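Local coordinates for chorismate mutase (Helicobacter pylori, PDB 6AL9), which catalyses the rearrangement of chorismate to prephenate, the step that commits chorismate to the synthesis of phenylalanine and tyrosine, at the interface of chains A and B. Coordinates in Å, arbitrary orientation; residue numbers count along the deposited sequence, not the author numbering. Chains: chain A/B, Chorismate mutase.

The interface of chains A and B. Residues chain A 64-67; chain B 24-25, 28.
The loop of chain A that joins helix 49-60 to helix 69-92 meets the side of the long helix 9-41 of chain B, with A:Phe64 to A:Leu67 wrapped round the carboxylate of B:Asp28. The site illustrates how one acidic side chain can fix the course of a partner's loop by reading its backbone. OD2 of B:Asp28 accepts a hydrogen bond from the amide N of A:Lys65 at 2.9 Å through its syn lone pair. OD1 of B:Asp28 takes two donors: the amide N of A:His66 reaches its syn lone pair, whereas that of A:Leu67, 3.0 Å away, comes nearly along the C-O axis with an angle of 160° at the hydrogen. Three bonds from successive amides thus hold the carboxylate against rotation, and the converging N-H dipoles would be expected to stabilise its negative charge. B:Asp28 reaches the loop because its CG lies anti to its own backbone N (chi1 -157°), a turn that points the carboxylate away from the helix. Apolar groups flank this polar core. The ring of A:Phe64 is inclined 65° to the carboxylate plane and extends along the helix, bringing its CZ within 3.6 Å of CB of B:Ser24. Within chain A, CD1 of A:Leu67 sits over the centre of that ring, and the same methyl lies 3.4 Å from the carbonyl O of B:Ser24. In this two-fold symmetric pair, as expected for the intertwined helical dimers of type II chorismate mutases, the contact recurs with the chains exchanged. At the far rim, the backbone O of B:Asp28 lies in the plane of the A:His66 imidazole, 3.8 Å from its CD2.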
loop_
_atom_site.group_PDB
_atom_site.type_symbol
_atom_site.label_atom_id
_atom_site.label_comp_id
_atom_site.label_asym_id
_atom_site.label_seq_id
_atom_site.Cartn_x
_atom_site.Cartn_y
_atom_site.Cartn_z
ATOM N N PHE A 64 13.196 8.214 4.692
ATOM C CA PHE A 64 11.784 8.503 4.946
ATOM C C PHE A 64 11.645 9.403 6.171
ATOM O O PHE A 64 12.397 9.262 7.116
ATOM C CB PHE A 64 11.012 7.216 5.226
ATOM C CG PHE A 64 10.966 6.266 4.080
ATOM C CD1 PHE A 64 10.357 6.625 2.890
ATOM C CD2 PHE A 64 11.507 4.996 4.190
ATOM C CE1 PHE A 64 10.308 5.751 1.831
ATOM C CE2 PHE A 64 11.452 4.107 3.123
ATOM C CZ PHE A 64 10.836 4.486 1.952
ATOM N N LYS A 65 10.648 10.286 6.170
ATOM C CA LYS A 65 10.266 11.003 7.379
ATOM C C LYS A 65 9.721 10.077 8.483
ATOM O O LYS A 65 10.065 10.231 9.653
ATOM C CB LYS A 65 9.222 12.069 7.042
ATOM C CG LYS A 65 9.740 13.197 6.153
ATOM C CD LYS A 65 8.896 14.462 6.286
ATOM C CE LYS A 65 9.253 15.258 7.543
ATOM N NZ LYS A 65 8.192 16.235 7.944
ATOM N N HIS A 66 8.858 9.128 8.127
ATOM C CA HIS A 66 8.148 8.374 9.156
ATOM C C HIS A 66 8.249 6.867 9.032
ATOM O O HIS A 66 8.232 6.165 10.048
ATOM C CB HIS A 66 6.668 8.765 9.190
ATOM C CG HIS A 66 6.443 10.236 9.260
ATOM N ND1 HIS A 66 6.698 10.973 10.396
ATOM C CD2 HIS A 66 6.008 11.114 8.326
ATOM C CE1 HIS A 66 6.411 12.238 10.168
ATOM N NE2 HIS A 66 5.978 12.350 8.923
ATOM N N LEU A 67 8.330 6.363 7.808
ATOM C CA LEU A 67 8.406 4.922 7.621
ATOM C C LEU A 67 9.651 4.407 8.325
ATOM O O LEU A 67 10.699 5.042 8.287
ATOM C CB LEU A 67 8.498 4.547 6.152
ATOM C CG LEU A 67 7.342 4.880 5.221
ATOM C CD1 LEU A 67 7.523 4.136 3.893
ATOM C CD2 LEU A 67 6.001 4.528 5.864
ATOM N N SER B 24 6.021 3.434 -1.482
ATOM C CA SER B 24 6.688 3.800 -0.230
ATOM C C SER B 24 6.648 5.295 0.013
ATOM O O SER B 24 6.350 5.728 1.115
ATOM C CB SER B 24 8.184 3.433 -0.295
ATOM O OG SER B 24 8.353 2.053 -0.284
ATOM N N ASP B 25 7.055 6.072 -0.989
ATOM C CA ASP B 25 7.081 7.522 -0.824
ATOM C C ASP B 25 5.668 8.032 -0.579
ATOM O O ASP B 25 5.476 8.898 0.266
ATOM C CB ASP B 25 7.702 8.225 -2.026
ATOM C CG ASP B 25 9.229 8.039 -2.112
ATOM O OD1 ASP B 25 9.915 7.904 -1.069
ATOM O OD2 ASP B 25 9.755 8.017 -3.253
ATOM N N ASP B 28 4.673 7.256 2.994
ATOM C CA ASP B 28 5.363 8.193 3.846
ATOM C C ASP B 28 4.648 9.548 3.920
ATOM O O ASP B 28 4.492 10.117 4.996
ATOM C CB ASP B 28 6.805 8.355 3.352
ATOM C CG ASP B 28 7.750 8.837 4.447
ATOM O OD1 ASP B 28 7.666 8.312 5.577
ATOM O OD2 ASP B 28 8.586 9.721 4.169
#